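PDB 4OC8: restriction endonuclease AspBHI from Azoarcus sp., which is a DNA modification-dependent restriction endonuclease that cleaves DNA, forms tetramers and probably joins an N-terminal DNA-binding domain to a C-terminal PDDEXK-type nuclease domain. Local coordinates for residues 220-225 and 342-347; 226-231 and 357-362; 239-244 and 375-380; 310-315 and 336-341; 330-335 and 353-358. All coordinates share one frame; numbering follows the deposited sequence.

Interaction 1 of 5, residues 220-225 and 342-347; sequences LVRSKA and QAYQEV
The polar part of this contact centres on one atom, Tyr-344 OH. Arg-222 NE donates to it over 2.8 Å along a nearly straight line (167°), the oxygen lying in the guanidinium plane, and a second, weak hydrogen bond comes from Arg-222 NH2. The bend of the arginine at chi3 (-72°) turns NE toward the hydroxyl, and the guanidinium stands almost upright to the phenol ring, their planes 82° apart.

The apolar part is a CH-pi contact: Val-221 CA lies over one ring face, 4.3 Å from the centroid, with Arg-222 N over the same face, also off-centre. Beside it, Val-221 CG1 meets Tyr-344 CB at 4.0 Å, joining the extended loop leading into helix 224-227 to the buried side of helix 341-349.

Tyrosine suits this place because it offers both a face for backbone packing and a hydroxyl acceptor. Since Arg-222 NH1 is also salt-bridged to Asp-361, the cation is probably stabilised in its buried setting, with the phenol helping to fix its rotation.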
# COMPACT_ATOMS: atom_id res chain seq x y z
N LEU A 220 -1.96 -19.61 -2.16
CA LEU A 220 -3.33 -20.04 -2.38
C LEU A 220 -3.73 -19.97 -3.85
O LEU A 220 -3.55 -18.95 -4.51
CB LEU A 220 -4.29 -19.17 -1.56
CG LEU A 220 -5.78 -19.46 -1.71
CD1 LEU A 220 -6.15 -20.79 -1.06
CD2 LEU A 220 -6.61 -18.31 -1.14
N VAL A 221 -4.28 -21.07 -4.36
CA VAL A 221 -4.91 -21.06 -5.67
C VAL A 221 -6.41 -21.23 -5.49
O VAL A 221 -6.87 -22.24 -4.95
CB VAL A 221 -4.36 -22.15 -6.60
CG1 VAL A 221 -5.33 -22.42 -7.75
CG2 VAL A 221 -2.99 -21.74 -7.14
N ARG A 222 -7.18 -20.24 -5.94
CA ARG A 222 -8.62 -20.28 -5.80
C ARG A 222 -9.27 -21.15 -6.87
O ARG A 222 -8.71 -21.36 -7.94
CB ARG A 222 -9.22 -18.87 -5.85
CG ARG A 222 -9.16 -18.11 -4.54
CD ARG A 222 -9.85 -16.76 -4.66
NE ARG A 222 -9.06 -15.82 -5.45
CZ ARG A 222 -9.50 -14.62 -5.84
NH1 ARG A 222 -10.73 -14.23 -5.52
NH2 ARG A 222 -8.72 -13.82 -6.55
N SER A 223 -10.45 -21.67 -6.55
CA SER A 223 -11.22 -22.46 -7.51
C SER A 223 -12.14 -21.55 -8.31
O SER A 223 -12.16 -20.33 -8.11
CB SER A 223 -12.04 -23.52 -6.79
OG SER A 223 -13.03 -22.92 -5.97
N LYS A 224 -12.90 -22.14 -9.22
CA LYS A 224 -13.84 -21.39 -10.03
C LYS A 224 -14.95 -20.82 -9.15
O LYS A 224 -15.32 -19.65 -9.26
CB LYS A 224 -14.43 -22.30 -11.12
CG LYS A 224 -15.35 -21.62 -12.11
CD LYS A 224 -15.89 -22.65 -13.10
CE LYS A 224 -17.13 -22.15 -13.83
NZ LYS A 224 -17.84 -23.27 -14.51
N ALA A 225 -15.47 -21.65 -8.25
CA ALA A 225 -16.60 -21.27 -7.41
C ALA A 225 -16.25 -20.10 -6.49
O ALA A 225 -17.09 -19.25 -6.21
CB ALA A 225 -17.07 -22.46 -6.59
N GLN A 342 -4.71 -23.52 -14.56
CA GLN A 342 -3.36 -23.40 -15.11
C GLN A 342 -2.74 -22.01 -14.91
O GLN A 342 -1.59 -21.89 -14.47
CB GLN A 342 -3.34 -23.79 -16.59
CG GLN A 342 -1.94 -23.82 -17.20
CD GLN A 342 -1.95 -24.15 -18.68
OE1 GLN A 342 -3.01 -24.34 -19.29
NE2 GLN A 342 -0.76 -24.20 -19.29
N ALA A 343 -3.50 -20.97 -15.22
CA ALA A 343 -3.00 -19.60 -15.14
C ALA A 343 -2.73 -19.16 -13.70
O ALA A 343 -1.70 -18.55 -13.40
CB ALA A 343 -3.96 -18.63 -15.83
N TYR A 344 -3.67 -19.47 -12.81
CA TYR A 344 -3.54 -19.17 -11.39
C TYR A 344 -2.30 -19.86 -10.84
O TYR A 344 -1.47 -19.24 -10.17
CB TYR A 344 -4.77 -19.66 -10.63
CG TYR A 344 -5.22 -18.75 -9.50
CD1 TYR A 344 -4.31 -18.21 -8.60
CD2 TYR A 344 -6.56 -18.42 -9.35
CE1 TYR A 344 -4.73 -17.38 -7.57
CE2 TYR A 344 -6.99 -17.59 -8.34
CZ TYR A 344 -6.07 -17.07 -7.45
OH TYR A 344 -6.51 -16.24 -6.44
N GLN A 345 -2.19 -21.15 -11.14
CA GLN A 345 -1.06 -21.96 -10.69
C GLN A 345 0.25 -21.37 -11.18
O GLN A 345 1.21 -21.25 -10.41
CB GLN A 345 -1.21 -23.40 -11.20
CG GLN A 345 -0.31 -24.42 -10.50
CD GLN A 345 -0.83 -24.80 -9.12
OE1 GLN A 345 -2.00 -25.16 -8.96
NE2 GLN A 345 0.04 -24.74 -8.12
N GLU A 346 0.29 -20.99 -12.45
CA GLU A 346 1.50 -20.39 -13.03
C GLU A 346 1.87 -19.11 -12.30
O GLU A 346 3.04 -18.90 -11.94
CB GLU A 346 1.29 -20.12 -14.52
CG GLU A 346 2.45 -19.41 -15.21
CD GLU A 346 2.36 -19.47 -16.72
OE1 GLU A 346 2.22 -20.59 -17.27
OE2 GLU A 346 2.42 -18.40 -17.37
N VAL A 347 0.87 -18.27 -12.05
CA VAL A 347 1.09 -16.99 -11.39
C VAL A 347 1.59 -17.13 -9.94
O VAL A 347 2.55 -16.46 -9.55
CB VAL A 347 -0.17 -16.10 -11.44
CG1 VAL A 347 -0.05 -14.92 -10.49
CG2 VAL A 347 -0.41 -15.62 -12.85

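Interaction 2 of 5, residues 226-231 and 357-362; sequences EQLPAT and TTAQDI
The peptide carbonyl of Gln-227 is a flat group met from two directions. Thr-358 OG1 donates to its oxygen in the carbonyl plane, on a lone pair (3.0 Å), whereas Gln-360 N approaches Gln-227 O from above that plane over 2.7 Å, its N-H nearly straight at 164°. The carboxylate of Asp-361 is met from above its plane by Thr-358 N, and its OD2 is also salt-bridged to Arg-222.

This is the N-terminus of helix 359-368, with Thr-358 at the N-cap. Its N-H bound to Asp-361, three residues on, is one half of a capping box; the threonine hydroxyl, instead of closing the other half, turns to Gln-227 O at the end of helix 224-227, an oxygen that also accepts the N-H of Gln-360. A valine at Thr-358 would probably cost the in-plane hydroxyl bond and leave Gln-227 O held less firmly.

Gln-227 crosses the threonine at about a right angle, while its OE1 is bound by Val-339 N. Pro-229 CD lies 3.6 Å from CB of small Ala-359. Gln-360, bent at chi2, places OE1 3.3 Å from Pro-229 CA, where it accepts a hydrogen bond from a water that is also weakly bound by Ala-230 N.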
# COMPACT_ATOMS: atom_id res chain seq x y z
N GLU A 226 -15.01 -20.08 -6.03
CA GLU A 226 -14.56 -19.06 -5.09
C GLU A 226 -14.42 -17.69 -5.76
O GLU A 226 -14.65 -16.66 -5.13
CB GLU A 226 -13.24 -19.48 -4.44
CG GLU A 226 -13.37 -20.67 -3.50
CD GLU A 226 -12.03 -21.20 -3.03
OE1 GLU A 226 -11.01 -20.96 -3.71
OE2 GLU A 226 -11.99 -21.87 -1.98
N GLN A 227 -14.04 -17.70 -7.04
CA GLN A 227 -13.81 -16.46 -7.77
C GLN A 227 -15.10 -15.85 -8.31
O GLN A 227 -15.19 -14.64 -8.52
CB GLN A 227 -12.81 -16.69 -8.91
CG GLN A 227 -11.44 -17.15 -8.44
CD GLN A 227 -10.56 -17.61 -9.59
OE1 GLN A 227 -10.34 -16.88 -10.56
NE2 GLN A 227 -10.05 -18.83 -9.48
N LEU A 228 -16.10 -16.70 -8.55
CA LEU A 228 -17.39 -16.24 -9.05
C LEU A 228 -18.36 -16.05 -7.89
O LEU A 228 -18.24 -16.70 -6.85
CB LEU A 228 -17.96 -17.24 -10.06
CG LEU A 228 -17.08 -17.60 -11.26
CD1 LEU A 228 -17.77 -18.63 -12.13
CD2 LEU A 228 -16.72 -16.36 -12.07
N PRO A 229 -19.34 -15.14 -8.07
CA PRO A 229 -20.35 -14.89 -7.04
C PRO A 229 -21.17 -16.14 -6.73
O PRO A 229 -21.36 -16.98 -7.60
CB PRO A 229 -21.25 -13.83 -7.69
CG PRO A 229 -20.37 -13.15 -8.68
CD PRO A 229 -19.48 -14.23 -9.21
N ALA A 230 -21.64 -16.25 -5.49
CA ALA A 230 -22.44 -17.40 -5.08
C ALA A 230 -23.92 -17.17 -5.36
O ALA A 230 -24.54 -17.90 -6.14
CB ALA A 230 -22.21 -17.71 -3.60
N THR A 231 -24.49 -16.16 -4.71
CA THR A 231 -25.91 -15.84 -4.85
C THR A 231 -26.22 -15.31 -6.26
O THR A 231 -25.34 -14.78 -6.93
CB THR A 231 -26.34 -14.79 -3.81
OG1 THR A 231 -26.01 -13.48 -4.28
CG2 THR A 231 -25.64 -15.05 -2.48
N THR A 357 -8.06 -9.81 -9.50
CA THR A 357 -9.38 -9.37 -9.06
C THR A 357 -10.46 -10.03 -9.90
O THR A 357 -10.68 -9.65 -11.05
CB THR A 357 -9.51 -7.85 -9.20
OG1 THR A 357 -8.33 -7.21 -8.71
CG2 THR A 357 -10.71 -7.34 -8.42
N THR A 358 -11.12 -11.03 -9.33
CA THR A 358 -12.16 -11.76 -10.04
C THR A 358 -13.55 -11.23 -9.72
O THR A 358 -13.68 -10.21 -9.05
CB THR A 358 -12.09 -13.26 -9.71
OG1 THR A 358 -12.45 -13.47 -8.34
CG2 THR A 358 -10.69 -13.78 -9.96
N ALA A 359 -14.57 -11.91 -10.21
CA ALA A 359 -15.95 -11.44 -10.10
C ALA A 359 -16.40 -11.25 -8.65
O ALA A 359 -17.01 -10.23 -8.31
CB ALA A 359 -16.89 -12.38 -10.83
N GLN A 360 -16.09 -12.22 -7.79
CA GLN A 360 -16.43 -12.13 -6.38
C GLN A 360 -15.77 -10.89 -5.77
O GLN A 360 -16.39 -10.16 -4.98
CB GLN A 360 -15.98 -13.39 -5.64
CG GLN A 360 -16.31 -13.39 -4.16
CD GLN A 360 -17.77 -13.06 -3.89
OE1 GLN A 360 -18.67 -13.61 -4.51
NE2 GLN A 360 -18.00 -12.15 -2.95
N ASP A 361 -14.53 -10.64 -6.16
CA ASP A 361 -13.79 -9.48 -5.67
C ASP A 361 -14.46 -8.18 -6.11
O ASP A 361 -14.56 -7.23 -5.32
CB ASP A 361 -12.34 -9.55 -6.13
CG ASP A 361 -11.59 -10.73 -5.54
OD1 ASP A 361 -11.91 -11.11 -4.39
OD2 ASP A 361 -10.70 -11.29 -6.21
N ILE A 362 -14.93 -8.14 -7.35
CA ILE A 362 -15.67 -6.98 -7.83
C ILE A 362 -16.94 -6.79 -7.01
O ILE A 362 -17.30 -5.66 -6.66
CB ILE A 362 -16.01 -7.11 -9.33
CG1 ILE A 362 -14.73 -7.15 -10.16
CG2 ILE A 362 -16.88 -5.94 -9.78
CD1 ILE A 362 -14.97 -7.23 -11.65
O HOH W 1 -21.16 -13.48 -3.61

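Interaction 3 of 5, residues 239-244 and 375-380; sequences EVIRQR and TQVDAW
The contact is a helix-helix packing of 232-244 on 374-386; the two short segments run 39° apart in direction, with axes 9.9 Å from each other. At the centre Val-240 and Val-377 meet tip to tip, CG1 to CG1 at 3.7 Å, each of these methyls anti to its backbone N. Short, branched valines suit this meeting of tips. Ile-241 crosses this pair, its CG1 4.0 Å from Val-377 CG1 and its CD1 4.3 Å from Trp-380 CZ3.

Next to this apolar patch, Arg-244 folds at chi2 and chi3 so that NH2 forms a salt bridge with Asp-378 OD1 (3.3 Å, 161°). Asp-378 OD1, in the guanidinium plane, also lies 3.3 Å from Val-240 CG1; the nitrogen sits above the carboxylate plane. An alanine at Asp-378 would lose the salt bridge and the contact with Val-240, and would probably leave Arg-244 less fixed. Because Arg-244 NH1 also pairs with Asp-382, two acids of one helix share this cation, which probably eases their repulsion.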
# COMPACT_ATOMS: atom_id res chain seq x y z
N GLU A 239 -23.41 -9.02 -14.08
CA GLU A 239 -24.02 -9.05 -15.40
C GLU A 239 -24.34 -7.65 -15.91
O GLU A 239 -24.18 -7.37 -17.10
CB GLU A 239 -25.27 -9.94 -15.40
CG GLU A 239 -25.85 -10.18 -16.79
CD GLU A 239 -24.80 -10.61 -17.81
OE1 GLU A 239 -23.92 -11.43 -17.47
OE2 GLU A 239 -24.86 -10.11 -18.95
N VAL A 240 -24.78 -6.77 -15.01
CA VAL A 240 -25.04 -5.38 -15.40
C VAL A 240 -23.78 -4.74 -15.98
O VAL A 240 -23.82 -4.04 -17.00
CB VAL A 240 -25.57 -4.53 -14.23
CG1 VAL A 240 -25.75 -3.08 -14.65
CG2 VAL A 240 -26.89 -5.08 -13.72
N ILE A 241 -22.65 -5.03 -15.33
CA ILE A 241 -21.35 -4.54 -15.80
C ILE A 241 -21.01 -5.11 -17.17
O ILE A 241 -20.69 -4.35 -18.09
CB ILE A 241 -20.22 -4.85 -14.81
CG1 ILE A 241 -20.46 -4.15 -13.47
CG2 ILE A 241 -18.87 -4.42 -15.38
CD1 ILE A 241 -19.43 -4.46 -12.42
N ARG A 242 -21.08 -6.44 -17.31
CA ARG A 242 -20.82 -7.08 -18.60
C ARG A 242 -21.67 -6.49 -19.73
O ARG A 242 -21.21 -6.36 -20.87
CB ARG A 242 -21.09 -8.59 -18.53
CG ARG A 242 -20.08 -9.40 -17.77
CD ARG A 242 -20.37 -10.88 -17.95
NE ARG A 242 -19.84 -11.70 -16.87
CZ ARG A 242 -20.55 -12.10 -15.81
NH1 ARG A 242 -21.82 -11.75 -15.70
NH2 ARG A 242 -19.98 -12.85 -14.87
N GLN A 243 -22.91 -6.15 -19.40
CA GLN A 243 -23.83 -5.56 -20.37
C GLN A 243 -23.47 -4.12 -20.71
O GLN A 243 -23.64 -3.69 -21.85
CB GLN A 243 -25.27 -5.64 -19.86
CG GLN A 243 -25.85 -7.04 -19.90
CD GLN A 243 -25.83 -7.63 -21.30
OE1 GLN A 243 -26.48 -7.11 -22.21
NE2 GLN A 243 -25.07 -8.71 -21.48
N ARG A 244 -22.99 -3.38 -19.72
CA ARG A 244 -22.65 -1.97 -19.94
C ARG A 244 -21.57 -1.77 -21.01
O ARG A 244 -21.58 -0.77 -21.73
CB ARG A 244 -22.23 -1.31 -18.63
CG ARG A 244 -21.78 0.14 -18.76
CD ARG A 244 -22.90 1.02 -19.28
NE ARG A 244 -23.96 1.18 -18.29
CZ ARG A 244 -24.25 2.32 -17.68
NH1 ARG A 244 -23.56 3.42 -17.97
NH2 ARG A 244 -25.24 2.37 -16.79
N THR A 375 -29.74 -1.20 -10.03
CA THR A 375 -29.95 0.22 -10.28
C THR A 375 -28.74 1.00 -9.78
O THR A 375 -28.24 1.91 -10.46
CB THR A 375 -31.20 0.75 -9.58
OG1 THR A 375 -32.24 -0.24 -9.62
CG2 THR A 375 -31.69 2.03 -10.26
N GLN A 376 -28.27 0.63 -8.59
CA GLN A 376 -27.10 1.26 -8.00
C GLN A 376 -25.84 1.03 -8.84
O GLN A 376 -25.02 1.93 -8.99
CB GLN A 376 -26.88 0.78 -6.57
CG GLN A 376 -27.89 1.35 -5.58
CD GLN A 376 -27.73 0.78 -4.19
OE1 GLN A 376 -27.06 -0.24 -3.99
NE2 GLN A 376 -28.36 1.42 -3.21
N VAL A 377 -25.71 -0.18 -9.38
CA VAL A 377 -24.61 -0.50 -10.30
C VAL A 377 -24.69 0.41 -11.51
O VAL A 377 -23.67 0.94 -11.97
CB VAL A 377 -24.66 -1.97 -10.77
CG1 VAL A 377 -23.57 -2.23 -11.80
CG2 VAL A 377 -24.52 -2.92 -9.61
N ASP A 378 -25.90 0.60 -12.03
CA ASP A 378 -26.12 1.47 -13.19
C ASP A 378 -25.69 2.90 -12.91
O ASP A 378 -24.96 3.51 -13.71
CB ASP A 378 -27.58 1.42 -13.64
CG ASP A 378 -27.85 0.27 -14.59
OD1 ASP A 378 -26.95 -0.06 -15.40
OD2 ASP A 378 -28.96 -0.31 -14.53
N ALA A 379 -26.14 3.44 -11.78
CA ALA A 379 -25.76 4.80 -11.38
C ALA A 379 -24.25 4.93 -11.21
O ALA A 379 -23.65 5.93 -11.61
CB ALA A 379 -26.47 5.17 -10.10
N TRP A 380 -23.65 3.90 -10.61
CA TRP A 380 -22.21 3.85 -10.40
C TRP A 380 -21.45 3.93 -11.72
O TRP A 380 -20.51 4.72 -11.86
CB TRP A 380 -21.84 2.57 -9.65
CG TRP A 380 -20.37 2.40 -9.40
CD1 TRP A 380 -19.59 3.15 -8.58
CD2 TRP A 380 -19.51 1.41 -9.99
NE1 TRP A 380 -18.30 2.70 -8.61
CE2 TRP A 380 -18.22 1.63 -9.47
CE3 TRP A 380 -19.71 0.37 -10.89
CZ2 TRP A 380 -17.13 0.84 -9.83
CZ3 TRP A 380 -18.62 -0.41 -11.25
CH2 TRP A 380 -17.35 -0.17 -10.72

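Interaction 4 of 5, residues 310-315 and 336-341; sequences NNAVGV and TSYVDR
Two loops of the PDDEXK-family nuclease part, each leading from a strand of the central sheet into a helix, meet here in a single beta bridge between Val-313 and Val-339. Backbone bonds form the core of it. Val-313 N donates to Tyr-338 O over 2.7 Å, nearly straight at 169°, and Asp-340 N returns a bond to Val-313 O at 3.1 Å; both donors lie in the plane of the carbonyl they meet. Val-313 thus grips the residues before and after Val-339.

One side-chain hydrogen bond extends the pairing. Ser-337 OG, anti to its backbone N, donates to Asn-311 O (2.9 Å) from well above the carbonyl plane. Serine suits this place because its short side chain puts a hydroxyl donor beside the carbonyl.

The apolar contacts lie on two sides. The methyl CB of Ala-312 sits over one face of the Tyr-338 ring, toward its CZ end; chi1 of the tyrosine near 78°, the crowded rotamer, places the ring against the methyl. Val-313 CB meets Val-339 CG2 at 4.0 Å, crossing obliquely, and Val-339 continues inward to Leu-333 of the sheet.

Both loops end as helix N-caps. Asp-340 caps Ala-343 N through OD1, while its other oxygen, OD2, lies 3.8 Å from CA of Gly-314, the N-cap of helix 315-324.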
# COMPACT_ATOMS: atom_id res chain seq x y z
N ASN A 310 -18.66 -18.13 -18.24
CA ASN A 310 -18.38 -19.36 -18.98
C ASN A 310 -17.02 -19.34 -19.67
O ASN A 310 -16.55 -20.37 -20.17
CB ASN A 310 -19.50 -19.65 -20.00
CG ASN A 310 -19.74 -18.50 -20.97
OD1 ASN A 310 -19.86 -17.34 -20.56
ND2 ASN A 310 -19.82 -18.81 -22.25
N ASN A 311 -16.38 -18.18 -19.71
CA ASN A 311 -15.10 -18.02 -20.38
C ASN A 311 -14.02 -17.59 -19.40
O ASN A 311 -14.02 -16.46 -18.92
CB ASN A 311 -15.20 -16.99 -21.50
CG ASN A 311 -16.27 -17.33 -22.51
OD1 ASN A 311 -17.30 -16.66 -22.59
ND2 ASN A 311 -16.05 -18.39 -23.27
N ALA A 312 -13.10 -18.50 -19.12
CA ALA A 312 -12.06 -18.26 -18.12
C ALA A 312 -10.99 -17.31 -18.64
O ALA A 312 -10.82 -17.15 -19.84
CB ALA A 312 -11.44 -19.57 -17.70
N VAL A 313 -10.26 -16.70 -17.71
CA VAL A 313 -9.05 -15.98 -18.08
C VAL A 313 -7.89 -16.97 -18.03
O VAL A 313 -7.64 -17.60 -17.00
CB VAL A 313 -8.78 -14.78 -17.16
CG1 VAL A 313 -7.36 -14.27 -17.35
CG2 VAL A 313 -9.79 -13.67 -17.45
N GLY A 314 -7.19 -17.12 -19.15
CA GLY A 314 -6.18 -18.15 -19.25
C GLY A 314 -4.75 -17.65 -19.34
O GLY A 314 -4.46 -16.47 -19.11
N VAL A 315 -3.86 -18.57 -19.69
CA VAL A 315 -2.43 -18.31 -19.78
C VAL A 315 -2.09 -17.14 -20.71
O VAL A 315 -1.18 -16.37 -20.44
CB VAL A 315 -1.69 -19.58 -20.24
CG1 VAL A 315 -0.19 -19.32 -20.38
CG2 VAL A 315 -1.95 -20.71 -19.27
N THR A 336 -14.47 -9.71 -14.92
CA THR A 336 -15.83 -10.05 -14.53
C THR A 336 -16.05 -11.56 -14.59
O THR A 336 -17.18 -12.04 -14.44
CB THR A 336 -16.87 -9.33 -15.41
OG1 THR A 336 -16.44 -9.35 -16.78
CG2 THR A 336 -17.04 -7.90 -14.96
N SER A 337 -14.98 -12.31 -14.80
CA SER A 337 -15.04 -13.76 -14.79
C SER A 337 -14.01 -14.32 -13.81
O SER A 337 -13.60 -13.63 -12.88
CB SER A 337 -14.77 -14.30 -16.19
OG SER A 337 -14.69 -15.71 -16.18
N TYR A 338 -13.59 -15.56 -14.03
CA TYR A 338 -12.60 -16.20 -13.18
C TYR A 338 -11.32 -16.54 -13.95
O TYR A 338 -11.33 -16.59 -15.18
CB TYR A 338 -13.17 -17.47 -12.56
CG TYR A 338 -13.20 -18.66 -13.51
CD1 TYR A 338 -14.14 -18.73 -14.52
CD2 TYR A 338 -12.29 -19.70 -13.37
CE1 TYR A 338 -14.18 -19.82 -15.39
CE2 TYR A 338 -12.32 -20.79 -14.23
CZ TYR A 338 -13.27 -20.84 -15.23
OH TYR A 338 -13.29 -21.92 -16.09
N VAL A 339 -10.24 -16.75 -13.22
CA VAL A 339 -8.98 -17.20 -13.81
C VAL A 339 -8.84 -18.71 -13.62
O VAL A 339 -8.97 -19.21 -12.51
CB VAL A 339 -7.78 -16.51 -13.13
CG1 VAL A 339 -6.48 -17.00 -13.73
CG2 VAL A 339 -7.91 -15.00 -13.27
N ASP A 340 -8.56 -19.43 -14.71
CA ASP A 340 -8.53 -20.90 -14.65
C ASP A 340 -7.37 -21.45 -13.83
O ASP A 340 -6.48 -20.71 -13.43
CB ASP A 340 -8.57 -21.54 -16.05
CG ASP A 340 -7.28 -21.36 -16.85
OD1 ASP A 340 -6.22 -21.01 -16.28
OD2 ASP A 340 -7.32 -21.59 -18.08
N ARG A 341 -7.40 -22.76 -13.62
CA ARG A 341 -6.40 -23.45 -12.80
C ARG A 341 -4.97 -23.24 -13.29
O ARG A 341 -4.11 -22.82 -12.52
CB ARG A 341 -6.73 -24.95 -12.70
CG ARG A 341 -5.83 -25.74 -11.76
CD ARG A 341 -5.80 -25.14 -10.36
NE ARG A 341 -7.12 -25.13 -9.73
CZ ARG A 341 -7.52 -26.03 -8.83
NH1 ARG A 341 -6.70 -27.01 -8.46
NH2 ARG A 341 -8.73 -25.95 -8.31

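Interaction 5 of 5, residues 330-335 and 353-358; sequences FGVLVT and PVILTT
Ile-355 shows how these two parallel strands fit together. Its CB stands 3.9 Å from Gly-331 O, the carbonyl that accepts the Ile-355 N-H. From there CG1, anti to the carbonyl carbon, still runs past Gly-331 O, and the extended chi2 (174°) sends CD1 on to Val-332 CG2 and Phe-330 CE2, each 4.2 Å away. Ile-355 thus lies alongside both neighbours, pointing the same way.

The backbones are joined by a regular parallel ladder of five hydrogen bonds, from Gly-331 N to Pro-353 O (2.9 Å) through to Thr-335 N to Thr-357 O (2.9 Å). The many beta-branched residues suit such extended chains. On the other face Leu-333 CD2 meets Leu-356 CD2 at 3.8 Å.

The strands are the two of a beta-alpha-beta unit, connected through helix 341-349. Helix 251-263 covers the face of Val-332, Val-334, Ile-355 and Thr-357, and helix 315-324 that of Leu-333 and Val-354; Ile-296 of the second subunit packs on Phe-330, Pro-353 and Ile-355.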
# COMPACT_ATOMS: atom_id res chain seq x y z
N PHE A 330 4.48 -4.07 -10.26
CA PHE A 330 3.46 -5.11 -10.27
C PHE A 330 2.36 -4.90 -11.31
O PHE A 330 2.38 -3.94 -12.08
CB PHE A 330 2.86 -5.29 -8.87
CG PHE A 330 2.08 -4.10 -8.38
CD1 PHE A 330 2.73 -2.97 -7.90
CD2 PHE A 330 0.69 -4.11 -8.39
CE1 PHE A 330 2.02 -1.88 -7.44
CE2 PHE A 330 -0.03 -3.03 -7.94
CZ PHE A 330 0.63 -1.91 -7.46
N GLY A 331 1.39 -5.82 -11.33
CA GLY A 331 0.27 -5.72 -12.23
C GLY A 331 -1.05 -6.07 -11.56
O GLY A 331 -1.09 -6.90 -10.66
N VAL A 332 -2.13 -5.43 -12.00
CA VAL A 332 -3.47 -5.74 -11.54
C VAL A 332 -4.30 -6.27 -12.70
O VAL A 332 -4.30 -5.68 -13.78
CB VAL A 332 -4.20 -4.50 -10.95
CG1 VAL A 332 -5.49 -4.92 -10.27
CG2 VAL A 332 -3.32 -3.76 -9.98
N LEU A 333 -4.99 -7.38 -12.48
CA LEU A 333 -5.87 -7.95 -13.49
C LEU A 333 -7.29 -7.97 -12.98
O LEU A 333 -7.61 -8.74 -12.08
CB LEU A 333 -5.44 -9.37 -13.86
CG LEU A 333 -6.35 -10.09 -14.85
CD1 LEU A 333 -5.57 -10.57 -16.05
CD2 LEU A 333 -7.07 -11.25 -14.18
N VAL A 334 -8.13 -7.11 -13.54
CA VAL A 334 -9.54 -7.08 -13.18
C VAL A 334 -10.36 -7.85 -14.21
O VAL A 334 -10.18 -7.67 -15.41
CB VAL A 334 -10.05 -5.63 -13.07
CG1 VAL A 334 -11.53 -5.61 -12.73
CG2 VAL A 334 -9.24 -4.87 -12.04
N THR A 335 -11.25 -8.71 -13.74
CA THR A 335 -12.08 -9.49 -14.65
C THR A 335 -13.45 -9.77 -14.07
O THR A 335 -13.59 -10.04 -12.87
CB THR A 335 -11.42 -10.83 -15.03
OG1 THR A 335 -12.37 -11.65 -15.71
CG2 THR A 335 -10.93 -11.55 -13.78
N PRO A 353 4.29 -10.80 -9.50
CA PRO A 353 3.59 -9.80 -8.69
C PRO A 353 2.30 -9.34 -9.35
O PRO A 353 2.18 -8.17 -9.74
CB PRO A 353 4.60 -8.65 -8.62
CG PRO A 353 5.41 -8.78 -9.84
CD PRO A 353 5.49 -10.25 -10.15
N VAL A 354 1.33 -10.24 -9.47
CA VAL A 354 0.08 -9.93 -10.17
C VAL A 354 -1.14 -10.13 -9.28
O VAL A 354 -1.39 -11.24 -8.81
CB VAL A 354 -0.08 -10.79 -11.43
CG1 VAL A 354 -1.50 -10.70 -11.96
CG2 VAL A 354 0.90 -10.35 -12.49
N ILE A 355 -1.90 -9.06 -9.05
CA ILE A 355 -3.15 -9.14 -8.30
C ILE A 355 -4.27 -9.64 -9.20
O ILE A 355 -4.46 -9.12 -10.29
CB ILE A 355 -3.58 -7.77 -7.75
CG1 ILE A 355 -2.49 -7.18 -6.86
CG2 ILE A 355 -4.89 -7.89 -6.99
CD1 ILE A 355 -2.79 -5.78 -6.39
N LEU A 356 -5.00 -10.65 -8.75
CA LEU A 356 -6.09 -11.21 -9.53
C LEU A 356 -7.44 -10.84 -8.94
O LEU A 356 -7.92 -11.48 -8.00
CB LEU A 356 -5.96 -12.73 -9.64
CG LEU A 356 -4.70 -13.28 -10.32
CD1 LEU A 356 -4.62 -14.79 -10.15
CD2 LEU A 356 -4.68 -12.91 -11.80
N THR A 357 -8.06 -9.81 -9.50
CA THR A 357 -9.38 -9.37 -9.06
C THR A 357 -10.46 -10.03 -9.90
O THR A 357 -10.68 -9.65 -11.05
CB THR A 357 -9.51 -7.85 -9.20
OG1 THR A 357 -8.33 -7.21 -8.71
CG2 THR A 357 -10.71 -7.34 -8.42
N THR A 358 -11.12 -11.03 -9.33
CA THR A 358 -12.16 -11.76 -10.04
C THR A 358 -13.55 -11.23 -9.72
O THR A 358 -13.68 -10.21 -9.05
CB THR A 358 -12.09 -13.26 -9.71
OG1 THR A 358 -12.45 -13.47 -8.34
CG2 THR A 358 -10.69 -13.78 -9.96

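Interaction 5 is the sheet core round which interactions 1, 2 and 4 gather. Interaction 1 rests on it through Tyr-344 CE1 and Leu-356 CD1, 3.7 Å apart, and joins interaction 2 by the Arg-222 NH1 to Asp-361 OD2 salt bridge (3.0 Å). Interactions 2 and 5 share Thr-357 and Thr-358, where the strand passes into helix 359-368, and both touch the second subunit. Interaction 4, its centre about 9 Å from that of interaction 1, meets interaction 2 through Gln-227 OE1 and Val-339 N (2.7 Å). Interaction 3 is more remote, its centre about 21 Å from that of interaction 5, but Arg-242 NH2 reaches Thr-336 O of interaction 4 at 3.0 Å.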